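Local coordinates for SprT-like domain-containing protein Spartan (Homo sapiens, PDB 6MDW) that is a DNA-dependent zinc metalloprotease that cleaves proteins covalently cross-linked to DNA during DNA synthesis, seen here as its SprT-like protease and zinc-binding domains, at residues A[57-62]-A[90-95]; A[26-31]-A[84-89]; A[35-40]-A[95-100]. All blocks are in the same frame, centred on the assembly; numbering follows the deposited sequence.

Contact 1 of 3, residues A[57-62]-A[90-95]; sequences GICSYE and LHEMIH. With ZN (zinc ion), chain F.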
loop_
_atom_site.group_PDB
_atom_site.type_symbol
_atom_site.label_atom_id
_atom_site.label_comp_id
_atom_site.label_asym_id
_atom_site.label_seq_id
_atom_site.Cartn_x
_atom_site.Cartn_y
_atom_site.Cartn_z
ATOM N N GLY A 57 -3.804 -1.562 0.843
ATOM C CA GLY A 57 -3.164 -0.438 0.187
ATOM C C GLY A 57 -2.167 -0.941 -0.847
ATOM O O GLY A 57 -1.529 -1.983 -0.627
ATOM N N ILE A 58 -2.030 -0.197 -1.951
ATOM C CA ILE A 58 -1.005 -0.441 -2.930
ATOM C C ILE A 58 -0.442 0.890 -3.444
ATOM O O ILE A 58 -1.069 1.954 -3.329
ATOM C CB ILE A 58 -1.508 -1.319 -4.111
ATOM C CG1 ILE A 58 -2.562 -0.628 -4.978
ATOM C CG2 ILE A 58 -2.004 -2.672 -3.612
ATOM C CD1 ILE A 58 -2.011 0.278 -6.052
ATOM N N CYS A 59 0.736 0.816 -4.065
ATOM C CA CYS A 59 1.252 1.830 -4.958
ATOM C C CYS A 59 1.426 1.261 -6.370
ATOM O O CYS A 59 1.717 0.094 -6.550
ATOM C CB CYS A 59 2.633 2.297 -4.527
ATOM S SG CYS A 59 2.657 3.146 -2.925
ATOM N N SER A 60 1.318 2.131 -7.368
ATOM C CA SER A 60 1.823 1.789 -8.681
ATOM C C SER A 60 2.746 2.920 -9.130
ATOM O O SER A 60 2.453 4.088 -8.895
ATOM C CB SER A 60 0.720 1.532 -9.655
ATOM O OG SER A 60 -0.123 2.663 -9.761
ATOM N N TYR A 61 3.865 2.545 -9.755
ATOM C CA TYR A 61 4.882 3.499 -10.181
ATOM C C TYR A 61 5.044 3.393 -11.696
ATOM O O TYR A 61 5.298 2.301 -12.192
ATOM C CB TYR A 61 6.213 3.175 -9.518
ATOM C CG TYR A 61 6.117 2.600 -8.131
ATOM C CD1 TYR A 61 5.892 1.248 -7.909
ATOM C CD2 TYR A 61 6.270 3.422 -7.034
ATOM C CE1 TYR A 61 5.829 0.732 -6.622
ATOM C CE2 TYR A 61 6.243 2.920 -5.750
ATOM C CZ TYR A 61 6.004 1.580 -5.537
ATOM O OH TYR A 61 5.966 1.141 -4.243
ATOM N N GLU A 62 4.892 4.521 -12.400
ATOM C CA GLU A 62 5.023 4.550 -13.865
ATOM C C GLU A 62 6.499 4.402 -14.267
ATOM O O GLU A 62 6.799 4.007 -15.396
ATOM C CB GLU A 62 4.400 5.820 -14.453
ATOM C CG GLU A 62 2.887 5.741 -14.627
ATOM C CD GLU A 62 2.373 4.709 -15.625
ATOM O OE1 GLU A 62 3.193 4.132 -16.370
ATOM O OE2 GLU A 62 1.141 4.483 -15.660
ATOM N N LEU A 90 -0.122 5.973 5.410
ATOM C CA LEU A 90 1.245 6.472 5.683
ATOM C C LEU A 90 2.270 5.448 5.185
ATOM O O LEU A 90 3.308 5.814 4.653
ATOM C CB LEU A 90 1.396 6.800 7.165
ATOM C CG LEU A 90 0.747 8.102 7.596
ATOM C CD1 LEU A 90 0.701 8.171 9.101
ATOM C CD2 LEU A 90 1.439 9.311 6.977
ATOM N N HIS A 91 1.978 4.146 5.363
ATOM C CA HIS A 91 2.837 3.096 4.842
ATOM C C HIS A 91 3.038 3.251 3.330
ATOM O O HIS A 91 4.160 3.256 2.840
ATOM C CB HIS A 91 2.248 1.727 5.202
ATOM C CG HIS A 91 3.002 0.543 4.702
ATOM N ND1 HIS A 91 3.572 -0.389 5.569
ATOM C CD2 HIS A 91 3.260 0.100 3.446
ATOM C CE1 HIS A 91 4.161 -1.329 4.841
ATOM N NE2 HIS A 91 4.000 -1.051 3.539
ATOM N N GLU A 92 1.931 3.410 2.600
ATOM C CA GLU A 92 2.017 3.578 1.164
ATOM C C GLU A 92 2.770 4.861 0.790
ATOM O O GLU A 92 3.526 4.883 -0.168
ATOM C CB GLU A 92 0.633 3.598 0.502
ATOM C CG GLU A 92 -0.171 2.324 0.720
ATOM C CD GLU A 92 0.564 1.055 0.366
ATOM O OE1 GLU A 92 1.396 1.034 -0.568
ATOM O OE2 GLU A 92 0.307 0.049 1.076
ATOM N N MET A 93 2.549 5.938 1.552
ATOM C CA MET A 93 3.254 7.196 1.248
ATOM C C MET A 93 4.765 7.082 1.445
ATOM O O MET A 93 5.518 7.760 0.727
ATOM C CB MET A 93 2.654 8.321 2.088
ATOM C CG MET A 93 1.222 8.696 1.653
ATOM S SD MET A 93 0.454 10.007 2.661
ATOM C CE MET A 93 1.350 11.436 2.051
ATOM N N ILE A 94 5.213 6.225 2.362
ATOM C CA ILE A 94 6.642 5.989 2.512
ATOM C C ILE A 94 7.179 5.311 1.251
ATOM O O ILE A 94 8.179 5.716 0.682
ATOM C CB ILE A 94 6.970 5.156 3.764
ATOM C CG1 ILE A 94 6.584 5.916 5.037
ATOM C CG2 ILE A 94 8.440 4.832 3.749
ATOM C CD1 ILE A 94 6.678 5.062 6.262
ATOM N N HIS A 95 6.487 4.276 0.772
ATOM C CA HIS A 95 6.900 3.661 -0.503
ATOM C C HIS A 95 6.934 4.722 -1.604
ATOM O O HIS A 95 7.860 4.759 -2.431
ATOM C CB HIS A 95 5.938 2.538 -0.900
ATOM C CG HIS A 95 6.056 1.269 -0.111
ATOM N ND1 HIS A 95 7.253 0.597 0.119
ATOM C CD2 HIS A 95 5.086 0.528 0.469
ATOM C CE1 HIS A 95 6.977 -0.498 0.830
ATOM N NE2 HIS A 95 5.661 -0.556 1.072
HETATM ZN ZN ZN F . 4.705 -2.176 2.001
#

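Contact 2 of 3, residues A[26-31]-A[84-89]; sequences QALFVQ and DLVETL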
loop_
_atom_site.group_PDB
_atom_site.type_symbol
_atom_site.label_atom_id
_atom_site.label_comp_id
_atom_site.label_asym_id
_atom_site.label_seq_id
_atom_site.Cartn_x
_atom_site.Cartn_y
_atom_site.Cartn_z
ATOM N N GLN A 26 -8.489 12.739 0.615
ATOM C CA GLN A 26 -7.707 13.789 -0.048
ATOM C C GLN A 26 -7.112 14.719 1.013
ATOM O O GLN A 26 -5.900 15.068 0.968
ATOM C CB GLN A 26 -8.555 14.575 -1.050
ATOM C CG GLN A 26 -8.947 13.750 -2.265
ATOM C CD GLN A 26 -7.772 12.953 -2.771
ATOM O OE1 GLN A 26 -6.698 13.491 -3.030
ATOM N NE2 GLN A 26 -7.958 11.648 -2.889
ATOM N N ALA A 27 -7.930 15.122 1.984
ATOM C CA ALA A 27 -7.454 16.010 3.055
ATOM C C ALA A 27 -6.314 15.354 3.833
ATOM O O ALA A 27 -5.328 16.051 4.164
ATOM C CB ALA A 27 -8.557 16.424 4.001
ATOM N N LEU A 28 -6.433 14.047 4.138
ATOM C CA LEU A 28 -5.396 13.349 4.892
ATOM C C LEU A 28 -4.101 13.350 4.088
ATOM O O LEU A 28 -3.010 13.570 4.638
ATOM C CB LEU A 28 -5.805 11.904 5.185
ATOM C CG LEU A 28 -6.921 11.711 6.203
ATOM C CD1 LEU A 28 -7.308 10.241 6.264
ATOM C CD2 LEU A 28 -6.517 12.178 7.587
ATOM N N PHE A 29 -4.210 13.049 2.797
ATOM C CA PHE A 29 -3.052 13.035 1.939
ATOM C C PHE A 29 -2.367 14.407 1.972
ATOM O O PHE A 29 -1.154 14.486 2.172
ATOM C CB PHE A 29 -3.425 12.592 0.522
ATOM C CG PHE A 29 -2.360 12.859 -0.497
ATOM C CD1 PHE A 29 -1.166 12.165 -0.488
ATOM C CD2 PHE A 29 -2.552 13.846 -1.442
ATOM C CE1 PHE A 29 -0.163 12.477 -1.397
ATOM C CE2 PHE A 29 -1.558 14.144 -2.358
ATOM C CZ PHE A 29 -0.368 13.462 -2.321
ATOM N N VAL A 30 -3.144 15.485 1.793
ATOM C CA VAL A 30 -2.561 16.810 1.733
ATOM C C VAL A 30 -1.862 17.118 3.064
ATOM O O VAL A 30 -0.700 17.610 3.114
ATOM C CB VAL A 30 -3.647 17.846 1.394
ATOM C CG1 VAL A 30 -3.196 19.268 1.704
ATOM C CG2 VAL A 30 -4.099 17.710 -0.045
ATOM N N GLN A 31 -2.518 16.790 4.164
ATOM C CA GLN A 31 -1.999 17.017 5.485
ATOM C C GLN A 31 -0.675 16.265 5.665
ATOM O O GLN A 31 0.334 16.812 6.103
ATOM C CB GLN A 31 -3.001 16.606 6.557
ATOM C CG GLN A 31 -2.500 16.786 7.980
ATOM C CD GLN A 31 -3.338 16.091 9.029
ATOM O OE1 GLN A 31 -4.493 15.726 8.800
ATOM N NE2 GLN A 31 -2.760 15.881 10.194
ATOM N N ASP A 84 -6.447 2.500 11.160
ATOM C CA ASP A 84 -6.067 1.558 10.124
ATOM C C ASP A 84 -5.990 2.264 8.766
ATOM O O ASP A 84 -5.096 1.964 7.976
ATOM C CB ASP A 84 -7.034 0.378 10.109
ATOM C CG ASP A 84 -6.934 -0.511 11.344
ATOM O OD1 ASP A 84 -5.892 -0.505 12.034
ATOM O OD2 ASP A 84 -7.924 -1.203 11.653
ATOM N N LEU A 85 -6.900 3.201 8.457
ATOM C CA LEU A 85 -6.803 4.008 7.235
ATOM C C LEU A 85 -5.468 4.771 7.270
ATOM O O LEU A 85 -4.709 4.765 6.327
ATOM C CB LEU A 85 -7.985 4.975 7.097
ATOM C CG LEU A 85 -7.819 6.045 6.022
ATOM C CD1 LEU A 85 -7.646 5.400 4.671
ATOM C CD2 LEU A 85 -9.020 6.984 6.008
ATOM N N VAL A 86 -5.246 5.467 8.387
ATOM C CA VAL A 86 -4.136 6.378 8.469
ATOM C C VAL A 86 -2.811 5.601 8.381
ATOM O O VAL A 86 -1.894 6.007 7.642
ATOM C CB VAL A 86 -4.214 7.241 9.726
ATOM C CG1 VAL A 86 -2.888 7.974 9.943
ATOM C CG2 VAL A 86 -5.370 8.231 9.625
ATOM N N GLU A 87 -2.669 4.504 9.132
ATOM C CA GLU A 87 -1.435 3.737 9.129
ATOM C C GLU A 87 -1.205 3.085 7.756
ATOM O O GLU A 87 -0.067 2.990 7.289
ATOM C CB GLU A 87 -1.384 2.725 10.274
ATOM C CG GLU A 87 -1.253 3.408 11.616
ATOM C CD GLU A 87 -1.367 2.536 12.847
ATOM O OE1 GLU A 87 -1.844 1.387 12.737
ATOM O OE2 GLU A 87 -1.064 3.060 13.968
ATOM N N THR A 88 -2.281 2.669 7.083
ATOM C CA THR A 88 -2.138 2.086 5.744
ATOM C C THR A 88 -1.677 3.178 4.764
ATOM O O THR A 88 -0.752 2.990 3.971
ATOM C CB THR A 88 -3.435 1.418 5.250
ATOM O OG1 THR A 88 -3.786 0.393 6.190
ATOM C CG2 THR A 88 -3.253 0.853 3.862
ATOM N N LEU A 89 -2.325 4.352 4.833
ATOM C CA LEU A 89 -1.990 5.432 3.912
ATOM C C LEU A 89 -0.527 5.834 4.133
ATOM O O LEU A 89 0.210 6.032 3.174
ATOM C CB LEU A 89 -2.924 6.618 4.158
ATOM C CG LEU A 89 -2.583 7.903 3.393
ATOM C CD1 LEU A 89 -2.507 7.704 1.904
ATOM C CD2 LEU A 89 -3.560 9.007 3.731
#

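Contact 3 of 3, residues A[35-40]-A[95-100]; sequences QFFWGQ and HAYLFV. With ZN (zinc ion), chain F.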
loop_
_atom_site.group_PDB
_atom_site.type_symbol
_atom_site.label_atom_id
_atom_site.label_comp_id
_atom_site.label_asym_id
_atom_site.label_seq_id
_atom_site.Cartn_x
_atom_site.Cartn_y
_atom_site.Cartn_z
ATOM N N GLN A 35 3.030 17.547 6.482
ATOM C CA GLN A 35 3.524 17.359 7.850
ATOM C C GLN A 35 4.679 16.359 7.934
ATOM O O GLN A 35 5.524 16.531 8.828
ATOM C CB GLN A 35 2.405 16.908 8.776
ATOM C CG GLN A 35 1.369 18.001 8.993
ATOM C CD GLN A 35 0.365 17.627 10.045
ATOM O OE1 GLN A 35 0.113 16.460 10.311
ATOM N NE2 GLN A 35 -0.213 18.649 10.664
ATOM N N PHE A 36 4.719 15.338 7.054
ATOM C CA PHE A 36 5.622 14.227 7.219
ATOM C C PHE A 36 6.526 13.988 6.023
ATOM O O PHE A 36 7.488 13.231 6.206
ATOM C CB PHE A 36 4.852 12.939 7.552
ATOM C CG PHE A 36 3.965 13.113 8.755
ATOM C CD1 PHE A 36 4.508 13.545 9.957
ATOM C CD2 PHE A 36 2.601 12.898 8.671
ATOM C CE1 PHE A 36 3.696 13.789 11.050
ATOM C CE2 PHE A 36 1.796 13.131 9.776
ATOM C CZ PHE A 36 2.349 13.588 10.951
ATOM N N PHE A 37 6.285 14.580 4.840
ATOM C CA PHE A 37 7.056 14.269 3.645
ATOM C C PHE A 37 7.568 15.525 2.950
ATOM O O PHE A 37 7.949 15.479 1.810
ATOM C CB PHE A 37 6.240 13.401 2.669
ATOM C CG PHE A 37 5.914 12.046 3.249
ATOM C CD1 PHE A 37 6.880 11.057 3.281
ATOM C CD2 PHE A 37 4.700 11.823 3.854
ATOM C CE1 PHE A 37 6.608 9.812 3.838
ATOM C CE2 PHE A 37 4.414 10.571 4.381
ATOM C CZ PHE A 37 5.363 9.578 4.377
ATOM N N TRP A 38 7.652 16.609 3.729
ATOM C CA TRP A 38 8.320 17.880 3.327
ATOM C C TRP A 38 7.744 18.444 2.015
ATOM O O TRP A 38 8.439 19.139 1.255
ATOM C CB TRP A 38 9.831 17.659 3.246
ATOM C CG TRP A 38 10.420 17.045 4.472
ATOM C CD1 TRP A 38 10.727 17.684 5.635
ATOM C CD2 TRP A 38 10.734 15.656 4.683
ATOM N NE1 TRP A 38 11.227 16.796 6.543
ATOM C CE2 TRP A 38 11.256 15.546 5.981
ATOM C CE3 TRP A 38 10.673 14.511 3.881
ATOM C CZ2 TRP A 38 11.720 14.341 6.508
ATOM C CZ3 TRP A 38 11.106 13.313 4.402
ATOM C CH2 TRP A 38 11.622 13.232 5.701
ATOM N N GLY A 39 6.478 18.122 1.699
ATOM C CA GLY A 39 5.815 18.597 0.493
ATOM C C GLY A 39 6.200 17.823 -0.759
ATOM O O GLY A 39 5.710 18.140 -1.853
ATOM N N GLN A 40 7.055 16.804 -0.659
ATOM C CA GLN A 40 7.675 16.188 -1.814
ATOM C C GLN A 40 6.762 15.238 -2.616
ATOM O O GLN A 40 7.165 14.808 -3.682
ATOM C CB GLN A 40 8.943 15.459 -1.398
ATOM C CG GLN A 40 10.045 16.428 -0.984
ATOM C CD GLN A 40 11.339 15.717 -0.702
ATOM O OE1 GLN A 40 11.720 15.576 0.446
ATOM N NE2 GLN A 40 12.042 15.294 -1.751
ATOM N N HIS A 95 6.487 4.276 0.772
ATOM C CA HIS A 95 6.900 3.661 -0.503
ATOM C C HIS A 95 6.934 4.722 -1.604
ATOM O O HIS A 95 7.860 4.759 -2.431
ATOM C CB HIS A 95 5.938 2.538 -0.900
ATOM C CG HIS A 95 6.056 1.269 -0.111
ATOM N ND1 HIS A 95 7.253 0.597 0.119
ATOM C CD2 HIS A 95 5.086 0.528 0.469
ATOM C CE1 HIS A 95 6.977 -0.498 0.830
ATOM N NE2 HIS A 95 5.661 -0.556 1.072
ATOM N N ALA A 96 5.907 5.548 -1.675
ATOM C CA ALA A 96 5.856 6.590 -2.709
ATOM C C ALA A 96 7.064 7.537 -2.552
ATOM O O ALA A 96 7.656 7.955 -3.540
ATOM C CB ALA A 96 4.564 7.343 -2.621
ATOM N N TYR A 97 7.375 7.947 -1.316
ATOM C CA TYR A 97 8.471 8.874 -1.105
ATOM C C TYR A 97 9.792 8.275 -1.579
ATOM O O TYR A 97 10.607 8.985 -2.195
ATOM C CB TYR A 97 8.574 9.251 0.374
ATOM C CG TYR A 97 9.644 10.283 0.636
ATOM C CD1 TYR A 97 9.354 11.614 0.480
ATOM C CD2 TYR A 97 10.907 9.929 1.061
ATOM C CE1 TYR A 97 10.305 12.595 0.703
ATOM C CE2 TYR A 97 11.887 10.893 1.257
ATOM C CZ TYR A 97 11.566 12.228 1.105
ATOM O OH TYR A 97 12.537 13.198 1.289
ATOM N N LEU A 98 10.046 6.997 -1.272
ATOM C CA LEU A 98 11.278 6.346 -1.697
ATOM C C LEU A 98 11.336 6.257 -3.220
ATOM O O LEU A 98 12.406 6.412 -3.797
ATOM C CB LEU A 98 11.422 4.986 -1.014
ATOM C CG LEU A 98 11.559 5.038 0.502
ATOM C CD1 LEU A 98 11.622 3.644 1.086
ATOM C CD2 LEU A 98 12.799 5.806 0.918
ATOM N N PHE A 99 10.194 6.084 -3.882
ATOM C CA PHE A 99 10.154 6.067 -5.343
ATOM C C PHE A 99 10.491 7.463 -5.903
ATOM O O PHE A 99 11.373 7.593 -6.809
ATOM C CB PHE A 99 8.802 5.552 -5.866
ATOM C CG PHE A 99 8.622 5.792 -7.344
ATOM C CD1 PHE A 99 9.253 4.968 -8.263
ATOM C CD2 PHE A 99 7.871 6.857 -7.809
ATOM C CE1 PHE A 99 9.095 5.188 -9.622
ATOM C CE2 PHE A 99 7.722 7.078 -9.169
ATOM C CZ PHE A 99 8.348 6.253 -10.067
ATOM N N VAL A 100 9.813 8.507 -5.419
ATOM C CA VAL A 100 9.878 9.910 -5.902
ATOM C C VAL A 100 11.320 10.406 -5.772
ATOM O O VAL A 100 11.775 11.269 -6.532
ATOM C CB VAL A 100 8.946 10.839 -5.087
ATOM C CG1 VAL A 100 9.232 12.322 -5.316
ATOM C CG2 VAL A 100 7.475 10.548 -5.323
HETATM ZN ZN ZN F . 4.705 -2.176 2.001
#

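Contact 1 of 3, residues A[57-62]-A[90-95]
Glu-92 lays its carboxylate over the backbone of Gly-57 and Ile-58, a side-chain-on-main-chain contact that carries much of this interface. The chain bends at chi2 (-52°), which sets CD beside the Gly-57 carbonyl carbon. Glu-92 OE1 lies 3.4 Å from Ile-58 C, and Glu-92 OE2 3.2 Å from Gly-57 O, the latter two acceptors held close without a hydrogen bond. Glycine suits this place, since a CB on residue 57 would point at Glu-92 OE2 and clash with it. OE2 also receives a weak hydrogen bond from His-133.

The helix carries the HExxH motif of zincin metalloproteases: Glu-92 is the active-site glutamate, and His-91 and His-95, one helical turn apart, bind the catalytic zinc ion through NE2 at 2.0 Å and 2.1 Å, with His-110 as third histidine. Strand 57-61, outermost in its sheet, runs nearly parallel to the helix, their axes 19° apart.

Side-chain packing adds contacts around His-95. Tyr-61 points toward the helix and sets its OH 3.6 Å from CB of His-95, at the root of the metal-binding side chain. In one of two conformers, Cys-59 SG lies 3.4 Å from Glu-92 O and also touches His-95 CB; a small side chain suits this place against the helix.

Contact 2 of 3, residues A[26-31]-A[84-89]
Leu-28 is the bump that helix 25-36 pushes toward helix 82-100, and the hollow it enters is lined by Leu-85, Val-86 and Leu-89. At its tip, Leu-28 CD1 meets CD2 of Leu-85 at 3.7 Å; the two side chains cross obliquely. Val-86 bounds the hollow more loosely, its CG2 4.4 Å from Leu-28 CD1. Branched already at CB, this valine makes a short wall, whereas the two leucines carry their methyls farther from the backbone. Lower on the same bump, CB of Leu-28 rests 3.9 Å from CD2 of Leu-89, so the knob is touched both at its tip and at its root.

The fit is reciprocal. Leu-85 and Leu-89 stand one helical turn apart, and Leu-89 holds CG anti to its own backbone N (chi1 172°). Its CD2 slots against the helix 25-36 backbone where Leu-28 passes into Phe-29, with Leu-89 CD2 4.2 Å from Phe-29 N. Helix 82-100 is the active-site helix of the zincin fold, bearing the zinc-binding motif just beyond Leu-89, and helix 25-36 packs across it. The axes of the short helical segments approach to 11.3 Å at an angle of 49°, a spacing bridged here by leucine side chains from both helices, whose branched ends reach each other.

Leu-89 also touches Phe-32 of helix 25-36. The sheet adds further apolar neighbours from strand 45-49: Leu-85 touches Trp-48, and Leu-89 touches Val-46.

Contact 3 of 3, residues A[35-40]-A[95-100]
Tyr-97 reaches from the last turns of helix 82-100 into an aromatic cluster with Phe-37 and Trp-38, at the point where the chain leaves helix 25-36 through a type I' beta turn from Phe-37 to Gln-40. The turn puts Trp-38 and Gly-39 at positive phi, a shape that glycine adopts easily. It brings Phe-37, Trp-38 and Gln-40 round a single tyrosine.

At the root of that side chain, Tyr-97 CB lies 3.8 Å from CD1 of Phe-37. CG stands anti to the backbone N (chi1 -176°), which puts it on the side facing the turn. The next ring atom, Tyr-97 CD1, meets Phe-37 CD1 at 3.8 Å, the ring planes inclined at 40°, neither stacked nor edge-to-face. Farther out, Tyr-97 CE1 lies 3.3 Å from Gln-40 OE1 and also meets the CB of that glutamine. Tyr-97 CZ is met by Trp-38 CZ3 at 3.5 Å, the two side chains crossing at about a right angle. His-117, from helix 112-125, also meets the tyrosine ring.

An aromatic residue with a polar tip suits this half-exposed place, since its ring packs while its hydroxyl is bonded. An alanine here would keep CB beside Phe-37 but would probably open a gap next to Trp-38 and leave the Gln-40 carbonyl without its hydroxyl donor. The Gln-40 oxygen lies at the edge of the tyrosine ring, in its plane. Tyr-97 OH donates to Gln-40 OE1 over 2.7 Å, arriving from above the carbonyl plane with a C=O...O angle of 120°.

How the contacts relate
Helix 82-100 takes part in all three contacts: contact 2 grips its beginning, contact 1 its zinc-binding middle and contact 3 its end. Contacts 1 and 2 have centres about 12 Å apart and touch where Met-93 CE lies 3.6 Å from Phe-29 CD1. Contacts 1 and 3, about 10 Å apart between centres, share His-95, and Met-93 CB meets Phe-37 CE2 at 3.7 Å. Thus Met-93, on the side of the helix turned from the strand, faces helix 25-36 and the turn after it. Contact 1 holds Glu-92 and two of the three zinc-binding histidines, whereas the side chain of Leu-89 in contact 2 is about 12 Å from the zinc ion. The bound ADP lies apart, about 11 Å from the side chain of Ile-58.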